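Local coordinates for protein insect group II chitinase (Ostrinia furnacalis, PDB 5Y2A) that probably hydrolyses the beta-1,4 glycosidic bonds of chitin, as a family 18 glycoside hydrolase domain of an insect group II chitinase, at residues Leu241-Pro246 and Met335-Ser340; Lys328-Arg333 and Asn367-Gly372; Lys44-Ile49 and Arg101-Val106; Tyr178-Leu183 and Lys234-Lys239. All blocks are in the same frame, centred on the assembly; numbering follows the deposited sequence.

Contact 1: Leu241-Pro246 and Met335-Ser340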
loop_
_atom_site.group_PDB
_atom_site.type_symbol
_atom_site.label_atom_id
_atom_site.label_comp_id
_atom_site.label_asym_id
_atom_site.label_seq_id
_atom_site.Cartn_x
_atom_site.Cartn_y
_atom_site.Cartn_z
ATOM N N LEU A 241 28.052 -4.906 14.395
ATOM C CA LEU A 241 27.370 -4.288 13.265
ATOM C C LEU A 241 27.215 -5.282 12.122
ATOM O O LEU A 241 28.190 -5.881 11.666
ATOM C CB LEU A 241 28.126 -3.049 12.791
ATOM C CG LEU A 241 28.172 -1.908 13.810
ATOM C CD1 LEU A 241 28.975 -0.732 13.264
ATOM C CD2 LEU A 241 26.751 -1.483 14.187
ATOM N N VAL A 242 25.986 -5.436 11.648
ATOM C CA VAL A 242 25.671 -6.323 10.535
ATOM C C VAL A 242 25.079 -5.461 9.426
ATOM O O VAL A 242 24.078 -4.766 9.644
ATOM C CB VAL A 242 24.708 -7.440 10.971
ATOM C CG1 VAL A 242 24.230 -8.254 9.769
ATOM C CG2 VAL A 242 25.395 -8.344 11.997
ATOM N N VAL A 243 25.692 -5.498 8.245
ATOM C CA VAL A 243 25.355 -4.563 7.175
ATOM C C VAL A 243 24.290 -5.182 6.273
ATOM O O VAL A 243 24.533 -6.197 5.614
ATOM C CB VAL A 243 26.602 -4.171 6.369
ATOM C CG1 VAL A 243 26.212 -3.323 5.166
ATOM C CG2 VAL A 243 27.579 -3.413 7.262
ATOM N N GLY A 244 23.114 -4.560 6.239
ATOM C CA GLY A 244 22.041 -5.056 5.400
ATOM C C GLY A 244 22.287 -4.800 3.924
ATOM O O GLY A 244 22.871 -3.791 3.522
ATOM N N VAL A 245 21.824 -5.740 3.109
ATOM C CA VAL A 245 21.904 -5.659 1.654
ATOM C C VAL A 245 20.488 -5.853 1.125
ATOM O O VAL A 245 19.847 -6.859 1.458
ATOM C CB VAL A 245 22.857 -6.725 1.083
ATOM C CG1 VAL A 245 22.917 -6.642 -0.444
ATOM C CG2 VAL A 245 24.252 -6.615 1.702
ATOM N N PRO A 246 19.961 -4.939 0.307
ATOM C CA PRO A 246 18.619 -5.138 -0.260
ATOM C C PRO A 246 18.670 -6.115 -1.431
ATOM O O PRO A 246 19.546 -6.024 -2.296
ATOM C CB PRO A 246 18.222 -3.732 -0.726
ATOM C CG PRO A 246 19.552 -3.114 -1.127
ATOM C CD PRO A 246 20.569 -3.670 -0.136
ATOM N N MET A 335 36.397 -4.124 6.964
ATOM C CA MET A 335 36.097 -3.334 8.154
ATOM C C MET A 335 36.009 -4.173 9.421
ATOM O O MET A 335 35.839 -3.600 10.505
ATOM C CB MET A 335 34.780 -2.574 7.951
ATOM C CG MET A 335 34.842 -1.445 6.939
ATOM S SD MET A 335 35.618 0.040 7.602
ATOM C CE MET A 335 34.326 0.597 8.701
ATOM N N GLU A 336 36.091 -5.500 9.310
ATOM C CA GLU A 336 36.018 -6.403 10.461
ATOM C C GLU A 336 34.717 -6.213 11.245
ATOM O O GLU A 336 34.706 -6.115 12.474
ATOM C CB GLU A 336 37.246 -6.229 11.363
ATOM C CG GLU A 336 38.561 -6.432 10.613
ATOM C CD GLU A 336 39.784 -6.161 11.469
ATOM O OE1 GLU A 336 40.678 -7.031 11.517
ATOM O OE2 GLU A 336 39.857 -5.075 12.084
ATOM N N LEU A 337 33.604 -6.194 10.517
ATOM C CA LEU A 337 32.295 -6.006 11.121
ATOM C C LEU A 337 31.732 -7.366 11.532
ATOM O O LEU A 337 32.405 -8.392 11.433
ATOM C CB LEU A 337 31.371 -5.268 10.153
ATOM C CG LEU A 337 31.924 -3.933 9.645
ATOM C CD1 LEU A 337 30.948 -3.270 8.678
ATOM C CD2 LEU A 337 32.251 -3.006 10.812
ATOM N N GLY A 338 30.477 -7.384 11.992
ATOM C CA GLY A 338 29.883 -8.624 12.470
ATOM C C GLY A 338 29.341 -9.529 11.384
ATOM O O GLY A 338 29.247 -10.746 11.579
ATOM N N GLY A 339 28.957 -8.967 10.246
ATOM C CA GLY A 339 28.455 -9.790 9.161
ATOM C C GLY A 339 27.566 -8.978 8.234
ATOM O O GLY A 339 27.583 -7.747 8.254
ATOM N N SER A 340 26.798 -9.705 7.420
ATOM C CA SER A 340 25.876 -9.103 6.468
ATOM C C SER A 340 24.463 -9.598 6.742
ATOM O O SER A 340 24.263 -10.699 7.263
ATOM C CB SER A 340 26.249 -9.438 5.007
ATOM O OG SER A 340 27.494 -8.868 4.625
HETATM O O HOH W 1 26.858 -6.514 3.773
#
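Two backbone bonds do most of the holding here. Gly338 N donates to Leu241 O over 2.8 Å, lying in the carbonyl plane, and Val243 N reaches Gly339 O at 2.9 Å along a nearly straight N-H path of 163°, though from above that carbonyl's plane. Gly339 N adds a weak bond to Leu241 O, so this one oxygen takes two successive amides where the incoming chain turns into its strand. Both glycines suit the turn: a side chain on Gly338 would crowd Leu241 O, and the backbone angles of Gly339 would drive a CB against the preceding carbonyl. A water donates to Val243 O and also bonds Ser340 OG. On the face of Val242, its CG1, anti to the backbone N, lies 3.3 Å from Ser340 C while CG2 leans over the glycines. An alanine at Val242 would probably loosen this face, losing both methyl groups and their packing on Ser340 and Trp189. On the face of Val243, its side chain crosses that of Leu337 obliquely, CG2 to CD1 3.7 Å, and both also touch Val228. Parallel pairing of Val242 with Gly339 and Val243 with Ser340 joins neighbouring strands of the TIM barrel of family 18 hydrolases.

Contact 2: Lys328-Arg333 and Asn367-Gly372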
loop_
_atom_site.group_PDB
_atom_site.type_symbol
_atom_site.label_atom_id
_atom_site.label_comp_id
_atom_site.label_asym_id
_atom_site.label_seq_id
_atom_site.Cartn_x
_atom_site.Cartn_y
_atom_site.Cartn_z
ATOM N N LYS A 328 29.888 -5.308 -0.890
ATOM C CA LYS A 328 29.437 -4.964 0.451
ATOM C C LYS A 328 29.833 -6.032 1.459
ATOM O O LYS A 328 30.173 -5.709 2.607
ATOM C CB LYS A 328 27.929 -4.720 0.437
ATOM C CG LYS A 328 27.587 -3.412 -0.268
ATOM C CD LYS A 328 26.085 -3.160 -0.350
ATOM C CE LYS A 328 25.817 -1.765 -0.933
ATOM N NZ LYS A 328 24.355 -1.472 -1.049
ATOM N N ALA A 329 29.839 -7.296 1.038
ATOM C CA ALA A 329 30.327 -8.358 1.907
ATOM C C ALA A 329 31.830 -8.232 2.129
ATOM O O ALA A 329 32.318 -8.461 3.239
ATOM C CB ALA A 329 29.976 -9.722 1.310
ATOM N N GLU A 330 32.580 -7.867 1.086
ATOM C CA GLU A 330 34.015 -7.670 1.256
ATOM C C GLU A 330 34.310 -6.443 2.104
ATOM O O GLU A 330 35.283 -6.439 2.869
ATOM C CB GLU A 330 34.696 -7.577 -0.115
ATOM C CG GLU A 330 34.651 -8.896 -0.863
ATOM C CD GLU A 330 35.428 -8.899 -2.167
ATOM O OE1 GLU A 330 35.571 -7.830 -2.800
ATOM O OE2 GLU A 330 35.878 -9.991 -2.565
ATOM N N TYR A 331 33.470 -5.409 2.000
ATOM C CA TYR A 331 33.559 -4.261 2.899
ATOM C C TYR A 331 33.392 -4.687 4.352
ATOM O O TYR A 331 34.135 -4.238 5.234
ATOM C CB TYR A 331 32.497 -3.236 2.514
ATOM C CG TYR A 331 32.389 -2.031 3.421
ATOM C CD1 TYR A 331 33.172 -0.905 3.205
ATOM C CD2 TYR A 331 31.477 -2.002 4.465
ATOM C CE1 TYR A 331 33.057 0.212 4.013
ATOM C CE2 TYR A 331 31.360 -0.889 5.285
ATOM C CZ TYR A 331 32.155 0.216 5.050
ATOM O OH TYR A 331 32.048 1.331 5.851
ATOM N N VAL A 332 32.388 -5.527 4.620
ATOM C CA VAL A 332 32.179 -6.069 5.962
ATOM C C VAL A 332 33.432 -6.777 6.460
ATOM O O VAL A 332 33.850 -6.604 7.611
ATOM C CB VAL A 332 30.963 -7.016 5.961
ATOM C CG1 VAL A 332 30.999 -7.941 7.181
ATOM C CG2 VAL A 332 29.665 -6.203 5.925
ATOM N N ARG A 333 34.060 -7.570 5.598
ATOM C CA ARG A 333 35.236 -8.300 6.037
ATOM C C ARG A 333 36.428 -7.366 6.227
ATOM O O ARG A 333 37.161 -7.486 7.219
ATOM C CB ARG A 333 35.554 -9.415 5.047
ATOM C CG ARG A 333 36.494 -10.429 5.616
ATOM C CD ARG A 333 36.439 -11.712 4.845
ATOM N NE ARG A 333 37.462 -12.628 5.323
ATOM C CZ ARG A 333 37.524 -13.912 4.996
ATOM N NH1 ARG A 333 36.614 -14.433 4.184
ATOM N NH2 ARG A 333 38.492 -14.674 5.483
ATOM N N ASN A 367 27.572 -15.392 1.039
ATOM C CA ASN A 367 28.136 -16.534 1.762
ATOM C C ASN A 367 29.539 -16.874 1.276
ATOM O O ASN A 367 30.390 -17.308 2.062
ATOM C CB ASN A 367 27.229 -17.748 1.611
ATOM C CG ASN A 367 26.111 -17.741 2.610
ATOM O OD1 ASN A 367 26.226 -18.308 3.693
ATOM N ND2 ASN A 367 25.021 -17.076 2.260
ATOM N N HIS A 368 29.775 -16.716 -0.022
ATOM C CA HIS A 368 31.103 -16.921 -0.591
ATOM C C HIS A 368 32.139 -16.037 0.096
ATOM O O HIS A 368 33.193 -16.515 0.535
ATOM C CB HIS A 368 31.030 -16.644 -2.095
ATOM C CG HIS A 368 32.358 -16.591 -2.780
ATOM N ND1 HIS A 368 33.224 -17.661 -2.815
ATOM C CD2 HIS A 368 32.954 -15.598 -3.482
ATOM C CE1 HIS A 368 34.306 -17.323 -3.495
ATOM N NE2 HIS A 368 34.165 -16.078 -3.912
ATOM N N VAL A 369 31.834 -14.745 0.235
ATOM C CA VAL A 369 32.788 -13.798 0.810
ATOM C C VAL A 369 32.961 -14.035 2.306
ATOM O O VAL A 369 34.085 -14.050 2.826
ATOM C CB VAL A 369 32.336 -12.353 0.531
ATOM C CG1 VAL A 369 33.224 -11.373 1.285
ATOM C CG2 VAL A 369 32.345 -12.069 -0.967
ATOM N N LEU A 370 31.853 -14.173 3.030
ATOM C CA LEU A 370 31.897 -14.143 4.486
ATOM C C LEU A 370 32.146 -15.506 5.114
ATOM O O LEU A 370 32.664 -15.574 6.235
ATOM C CB LEU A 370 30.590 -13.571 5.041
ATOM C CG LEU A 370 30.323 -12.111 4.687
ATOM C CD1 LEU A 370 29.039 -11.664 5.360
ATOM C CD2 LEU A 370 31.504 -11.241 5.113
ATOM N N ARG A 371 31.767 -16.588 4.437
ATOM C CA ARG A 371 31.862 -17.921 5.012
ATOM C C ARG A 371 32.657 -18.881 4.137
ATOM O O ARG A 371 32.695 -20.082 4.432
ATOM C CB ARG A 371 30.459 -18.469 5.294
ATOM C CG ARG A 371 29.676 -17.587 6.270
ATOM C CD ARG A 371 28.242 -18.026 6.402
ATOM N NE ARG A 371 28.104 -19.278 7.140
ATOM C CZ ARG A 371 27.072 -20.107 7.011
ATOM N NH1 ARG A 371 26.095 -19.827 6.156
ATOM N NH2 ARG A 371 27.018 -21.220 7.730
ATOM N N GLY A 372 33.303 -18.385 3.081
ATOM C CA GLY A 372 34.174 -19.216 2.272
ATOM C C GLY A 372 33.485 -20.274 1.446
ATOM O O GLY A 372 34.141 -21.221 1.002
#
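Two helices, 322-334 and 361-371, pack side by side on the outside of the family 18 TIM barrel, the axes of their short segments approaching to 8.8 Å and their N-to-C directions 8° from parallel. Ala329 suits the interface because it offers just a methyl, and its CB sits 3.6 Å from Val369 CB. The beta-branched Val369 fills the groove beyond, with CG1, anti to its backbone N, pressed against the Ala329 carbonyl carbon and the Glu330 amide. The aliphatic part of Glu330 crosses the valine at about a right angle, CG to Val369 CG1 3.6 Å, so an exposed acidic residue still contributes hydrocarbon. Deeper in, Leu370 CD2 lies against Ala329 O and Val332 CG1, 3.9 Å from the latter. Val332 and Leu370 also rest on Ser340 of the strand beneath, and Leu370 on Val5 of strand 4-10, seating the pair on the barrel wall. At the outer margin the long Arg333 bridges the helices, CG anti to its backbone N (chi1 -164°) and the chain extended to NE. Its NH1 donates to Val369 O at 2.9 Å, the oxygen lying in the guanidinium plane and the donor nearly along the C=O axis, though the N-H path is bent (139°).

Contact 3: Lys44-Ile49 and Arg101-Val106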
loop_
_atom_site.group_PDB
_atom_site.type_symbol
_atom_site.label_atom_id
_atom_site.label_comp_id
_atom_site.label_asym_id
_atom_site.label_seq_id
_atom_site.Cartn_x
_atom_site.Cartn_y
_atom_site.Cartn_z
ATOM N N LYS A 44 -2.075 -3.940 20.067
ATOM C CA LYS A 44 -2.312 -2.541 20.407
ATOM C C LYS A 44 -2.798 -2.389 21.840
ATOM O O LYS A 44 -2.456 -1.409 22.515
ATOM C CB LYS A 44 -3.330 -1.943 19.435
ATOM C CG LYS A 44 -3.689 -0.487 19.687
ATOM C CD LYS A 44 -4.924 -0.094 18.880
ATOM C CE LYS A 44 -5.151 1.410 18.887
ATOM N NZ LYS A 44 -6.483 1.753 18.307
ATOM N N GLU A 45 -3.598 -3.340 22.315
ATOM C CA GLU A 45 -4.224 -3.271 23.628
ATOM C C GLU A 45 -3.335 -3.831 24.731
ATOM O O GLU A 45 -3.070 -3.150 25.728
ATOM C CB GLU A 45 -5.554 -4.027 23.601
ATOM C CG GLU A 45 -6.539 -3.465 22.607
ATOM C CD GLU A 45 -6.973 -2.068 22.987
ATOM O OE1 GLU A 45 -7.042 -1.783 24.201
ATOM O OE2 GLU A 45 -7.227 -1.252 22.075
ATOM N N GLU A 46 -2.839 -5.053 24.548
ATOM C CA GLU A 46 -2.083 -5.731 25.588
ATOM C C GLU A 46 -0.605 -5.381 25.583
ATOM O O GLU A 46 0.079 -5.639 26.580
ATOM C CB GLU A 46 -2.245 -7.248 25.440
ATOM C CG GLU A 46 -3.692 -7.706 25.499
ATOM C CD GLU A 46 -4.359 -7.378 26.822
ATOM O OE1 GLU A 46 -3.640 -7.225 27.836
ATOM O OE2 GLU A 46 -5.605 -7.252 26.841
ATOM N N LEU A 47 -0.106 -4.804 24.491
ATOM C CA LEU A 47 1.306 -4.459 24.342
ATOM C C LEU A 47 2.199 -5.677 24.582
ATOM O O LEU A 47 3.176 -5.628 25.332
ATOM C CB LEU A 47 1.685 -3.301 25.266
ATOM C CG LEU A 47 0.887 -2.002 25.104
ATOM C CD1 LEU A 47 1.361 -0.958 26.097
ATOM C CD2 LEU A 47 0.960 -1.459 23.678
ATOM N N VAL A 48 1.846 -6.788 23.928
ATOM C CA VAL A 48 2.661 -7.997 23.918
ATOM C C VAL A 48 2.733 -8.524 22.491
ATOM O O VAL A 48 1.921 -8.177 21.631
ATOM C CB VAL A 48 2.131 -9.104 24.858
ATOM C CG1 VAL A 48 2.110 -8.631 26.313
ATOM C CG2 VAL A 48 0.758 -9.566 24.409
ATOM N N ILE A 49 3.725 -9.388 22.255
ATOM C CA ILE A 49 3.895 -10.012 20.947
ATOM C C ILE A 49 2.668 -10.837 20.593
ATOM O O ILE A 49 2.118 -11.562 21.432
ATOM C CB ILE A 49 5.154 -10.895 20.942
ATOM C CG1 ILE A 49 6.413 -10.053 21.110
ATOM C CG2 ILE A 49 5.209 -11.753 19.680
ATOM C CD1 ILE A 49 7.667 -10.880 21.374
ATOM N N ARG A 101 6.644 -2.742 30.096
ATOM C CA ARG A 101 7.864 -3.412 29.661
ATOM C C ARG A 101 8.031 -4.742 30.371
ATOM O O ARG A 101 8.413 -5.741 29.752
ATOM C CB ARG A 101 9.082 -2.522 29.913
ATOM C CG ARG A 101 9.086 -1.242 29.110
ATOM C CD ARG A 101 10.490 -0.687 28.983
ATOM N NE ARG A 101 11.163 -0.541 30.270
ATOM C CZ ARG A 101 11.248 0.603 30.944
ATOM N NH1 ARG A 101 10.701 1.707 30.455
ATOM N NH2 ARG A 101 11.891 0.645 32.107
ATOM N N ARG A 102 7.728 -4.779 31.670
ATOM C CA ARG A 102 7.881 -6.010 32.435
ATOM C C ARG A 102 6.928 -7.088 31.937
ATOM O O ARG A 102 7.324 -8.243 31.745
ATOM C CB ARG A 102 7.667 -5.725 33.924
ATOM C CG ARG A 102 7.760 -6.955 34.791
ATOM C CD ARG A 102 9.105 -7.633 34.596
ATOM N NE ARG A 102 9.213 -8.879 35.348
ATOM C CZ ARG A 102 10.173 -9.781 35.162
ATOM N NH1 ARG A 102 11.110 -9.585 34.243
ATOM N NH2 ARG A 102 10.191 -10.887 35.895
ATOM N N LYS A 103 5.660 -6.726 31.730
ATOM C CA LYS A 103 4.696 -7.651 31.139
ATOM C C LYS A 103 5.165 -8.136 29.768
ATOM O O LYS A 103 5.066 -9.328 29.453
ATOM C CB LYS A 103 3.335 -6.956 31.045
ATOM C CG LYS A 103 2.207 -7.756 30.421
ATOM C CD LYS A 103 1.019 -6.829 30.150
ATOM C CE LYS A 103 -0.116 -7.530 29.423
ATOM N NZ LYS A 103 -1.183 -6.557 29.039
ATOM N N PHE A 104 5.690 -7.225 28.945
ATOM C CA PHE A 104 6.171 -7.596 27.613
ATOM C C PHE A 104 7.277 -8.639 27.695
ATOM O O PHE A 104 7.247 -9.652 26.985
ATOM C CB PHE A 104 6.663 -6.348 26.877
ATOM C CG PHE A 104 7.262 -6.632 25.522
ATOM C CD1 PHE A 104 8.609 -6.929 25.393
ATOM C CD2 PHE A 104 6.475 -6.595 24.382
ATOM C CE1 PHE A 104 9.164 -7.193 24.150
ATOM C CE2 PHE A 104 7.020 -6.852 23.132
ATOM C CZ PHE A 104 8.368 -7.155 23.016
ATOM N N VAL A 105 8.268 -8.402 28.559
ATOM C CA VAL A 105 9.436 -9.278 28.639
ATOM C C VAL A 105 9.031 -10.677 29.085
ATOM O O VAL A 105 9.473 -11.683 28.517
ATOM C CB VAL A 105 10.492 -8.672 29.580
ATOM C CG1 VAL A 105 11.592 -9.686 29.869
ATOM C CG2 VAL A 105 11.066 -7.400 28.984
ATOM N N VAL A 106 8.197 -10.767 30.122
ATOM C CA VAL A 106 7.763 -12.074 30.614
ATOM C C VAL A 106 7.000 -12.829 29.530
ATOM O O VAL A 106 7.238 -14.018 29.288
ATOM C CB VAL A 106 6.919 -11.916 31.892
ATOM C CG1 VAL A 106 6.209 -13.219 32.215
ATOM C CG2 VAL A 106 7.803 -11.487 33.049
HETATM O O HOH W 2 -1.775 -3.413 28.332
HETATM O O HOH W 3 5.401 -9.989 24.409
#
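Residues 44-46 curl through helical backbone angles but form no helix, Leu47 turns to positive phi (55°), and the chain extends past helix 98-115, Val48 CA 5.1 Å from Phe104 CA. Lys103 answers with a fully extended side chain, CG anti to its backbone N. Its NZ donates to Glu46 O at 2.9 Å, on a carbonyl lone pair, and forms a salt bridge with Glu46 OE1 at 2.8 Å through the anti lone pair. The bend of Glu46 at chi2 (-61°) folds its carboxylate back beside its carbonyl, so one ammonium grips both. Val48 CG1 touches Lys103 CE, the side chains crossing at about a right angle. Phe104 lies on the buried side: Leu47 O meets the ring edge in plane, 3.6 Å from CD2, while Ile49 CG1 approaches CE2 at 3.8 Å. A water linking Ile49 N to Phe104 O sits over one ring face, near the rim. An alanine at Phe104 would probably leave Ile49 and Leu80 less well packed, the ring gone. The contact fastens the connection between antiparallel strands 34-42 and 49-51 to helix 98-115, in the outer layer of the TIM barrel, between strands 75-81 and 119-123.

Contact 4: Tyr178-Leu183 and Lys234-Lys239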
loop_
_atom_site.group_PDB
_atom_site.type_symbol
_atom_site.label_atom_id
_atom_site.label_comp_id
_atom_site.label_asym_id
_atom_site.label_seq_id
_atom_site.Cartn_x
_atom_site.Cartn_y
_atom_site.Cartn_z
ATOM N N TYR A 178 18.534 6.301 19.153
ATOM C CA TYR A 178 19.387 5.242 19.681
ATOM C C TYR A 178 20.410 5.759 20.685
ATOM O O TYR A 178 21.153 6.706 20.401
ATOM C CB TYR A 178 20.103 4.514 18.540
ATOM C CG TYR A 178 19.156 3.937 17.512
ATOM C CD1 TYR A 178 18.135 3.072 17.894
ATOM C CD2 TYR A 178 19.285 4.247 16.169
ATOM C CE1 TYR A 178 17.261 2.537 16.958
ATOM C CE2 TYR A 178 18.414 3.718 15.224
ATOM C CZ TYR A 178 17.408 2.862 15.630
ATOM O OH TYR A 178 16.543 2.334 14.692
ATOM N N ASN A 179 20.434 5.122 21.852
ATOM C CA ASN A 179 21.577 5.140 22.760
ATOM C C ASN A 179 22.543 4.094 22.222
ATOM O O ASN A 179 22.499 2.923 22.601
ATOM C CB ASN A 179 21.139 4.834 24.187
ATOM C CG ASN A 179 22.287 4.889 25.190
ATOM O OD1 ASN A 179 23.449 4.668 24.849
ATOM N ND2 ASN A 179 21.955 5.185 26.443
ATOM N N VAL A 180 23.422 4.526 21.316
ATOM C CA VAL A 180 24.248 3.573 20.573
ATOM C C VAL A 180 25.146 2.741 21.482
ATOM O O VAL A 180 25.189 1.513 21.309
ATOM C CB VAL A 180 25.027 4.303 19.466
ATOM C CG1 VAL A 180 26.045 3.366 18.828
ATOM C CG2 VAL A 180 24.056 4.851 18.420
ATOM N N PRO A 181 25.876 3.317 22.452
ATOM C CA PRO A 181 26.724 2.463 23.309
ATOM C C PRO A 181 25.948 1.400 24.073
ATOM O O PRO A 181 26.422 0.263 24.198
ATOM C CB PRO A 181 27.390 3.474 24.255
ATOM C CG PRO A 181 27.375 4.755 23.509
ATOM C CD PRO A 181 26.079 4.747 22.751
ATOM N N ALA A 182 24.769 1.741 24.596
ATOM C CA ALA A 182 23.987 0.769 25.351
ATOM C C ALA A 182 23.472 -0.348 24.454
ATOM O O ALA A 182 23.468 -1.519 24.851
ATOM C CB ALA A 182 22.824 1.463 26.062
ATOM N N LEU A 183 23.018 -0.002 23.246
ATOM C CA LEU A 183 22.512 -1.017 22.326
ATOM C C LEU A 183 23.627 -1.958 21.883
ATOM O O LEU A 183 23.444 -3.180 21.854
ATOM C CB LEU A 183 21.845 -0.346 21.125
ATOM C CG LEU A 183 20.613 0.473 21.516
ATOM C CD1 LEU A 183 20.024 1.214 20.325
ATOM C CD2 LEU A 183 19.562 -0.430 22.168
ATOM N N LYS A 234 29.680 6.629 16.902
ATOM C CA LYS A 234 28.747 6.798 18.006
ATOM C C LYS A 234 28.980 5.802 19.133
ATOM O O LYS A 234 28.264 5.857 20.138
ATOM C CB LYS A 234 27.302 6.689 17.512
ATOM C CG LYS A 234 26.849 7.877 16.689
ATOM C CD LYS A 234 26.323 8.972 17.587
ATOM C CE LYS A 234 24.920 9.374 17.201
ATOM N NZ LYS A 234 24.243 10.100 18.309
ATOM N N GLY A 235 29.941 4.893 18.993
ATOM C CA GLY A 235 30.294 3.988 20.065
ATOM C C GLY A 235 29.961 2.529 19.842
ATOM O O GLY A 235 30.062 1.744 20.790
ATOM N N ALA A 236 29.556 2.138 18.637
ATOM C CA ALA A 236 29.189 0.753 18.376
ATOM C C ALA A 236 30.426 -0.131 18.243
ATOM O O ALA A 236 31.425 0.261 17.635
ATOM C CB ALA A 236 28.348 0.654 17.100
ATOM N N ASP A 237 30.338 -1.328 18.822
ATOM C CA ASP A 237 31.309 -2.400 18.611
ATOM C C ASP A 237 31.259 -2.865 17.156
ATOM O O ASP A 237 30.197 -3.282 16.682
ATOM C CB ASP A 237 30.980 -3.551 19.567
ATOM C CG ASP A 237 31.919 -4.745 19.432
ATOM O OD1 ASP A 237 32.804 -4.751 18.553
ATOM O OD2 ASP A 237 31.745 -5.708 20.211
ATOM N N ARG A 238 32.392 -2.807 16.440
ATOM C CA ARG A 238 32.368 -3.169 15.021
ATOM C C ARG A 238 31.847 -4.593 14.801
ATOM O O ARG A 238 31.121 -4.849 13.830
ATOM C CB ARG A 238 33.772 -3.078 14.402
ATOM C CG ARG A 238 34.369 -1.699 14.232
ATOM C CD ARG A 238 35.816 -1.787 13.700
ATOM N NE ARG A 238 36.272 -0.452 13.315
ATOM C CZ ARG A 238 36.467 -0.042 12.067
ATOM N NH1 ARG A 238 36.264 -0.869 11.056
ATOM N NH2 ARG A 238 36.864 1.204 11.834
ATOM N N LYS A 239 32.192 -5.530 15.698
ATOM C CA LYS A 239 31.718 -6.901 15.550
ATOM C C LYS A 239 30.212 -7.043 15.764
ATOM O O LYS A 239 29.661 -8.109 15.478
ATOM C CB LYS A 239 32.481 -7.894 16.455
ATOM C CG LYS A 239 33.940 -8.107 16.028
ATOM C CD LYS A 239 34.015 -8.483 14.554
ATOM C CE LYS A 239 33.391 -9.825 14.186
ATOM N NZ LYS A 239 33.700 -10.191 12.765
HETATM O O HOH W 4 22.312 8.595 18.810
#
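Lys239 NZ is the best-held polar atom, gripped by two carbonyl acceptors, Leu337 O and Arg2 O. Lys234 NZ, at the other end of the same segment, donates to a water at 2.5 Å and makes a long, weak ion pair with Asp175. The same water donates to Tyr178 O at 2.7 Å and so ties the lysine to segment 178-183; no direct hydrogen bond crosses. Lysine suits this margin because its chain, bent at chi2 and chi3, carries the ammonium to water and acid while its first carbons stay in the packing. Asn179 caps helix 180-186: its OD1 accepts from Ala182 N at 3.2 Å with a fairly straight N-H path of 162°, the donor standing above the amide plane. Facing this helix start is the end of helix 224-233, closed by a Schellman motif at Gly235. A CB there would jam against the preceding carbonyl and press on Pro181 CG, so glycine fits. Thus the start of one outer helix of the TIM barrel meets the loop leading from another into strand 241-254. Val180 is the main wedge, crossing Lys234 at about a right angle. Its CG1, anti to the backbone N (chi1 171°), lies 3.6 Å from Lys234 O and 4.0 Å from Ala236 CB, whose small size admits it, while CG2 touches Lys234 CB. Pro181, suited to a first helical turn, where no amide hydrogen is needed, sets CD 3.6 Å from Lys234 O. Asp237 OD1 accepts from Lys239 N at 3.0 Å in an Asx turn.

Overall arrangement
Contact 1 is the buried one, a strand pairing held by backbone bonds; the other three are partly buried and depend more on side chains. Contacts 1 and 2 share a region, with centres about 9 Å apart: helix 322-334 leads into strand 339-343, helix 361-371 follows it, and both helices cover Ser340. Contact 4 lies beside contact 1, since loop 234-239 runs into strand 241-254 and Arg238 and Lys239 make hydrogen bonds to the carbonyls of Met335 and Leu337. Contact 3 stands apart, its centre about 30 Å from that of contact 1, with a salt bridge where contact 4 uses a water and contact 2 an arginine-to-carbonyl bond. Next to it, Lys44 makes a salt bridge to Asp274 of the second subunit.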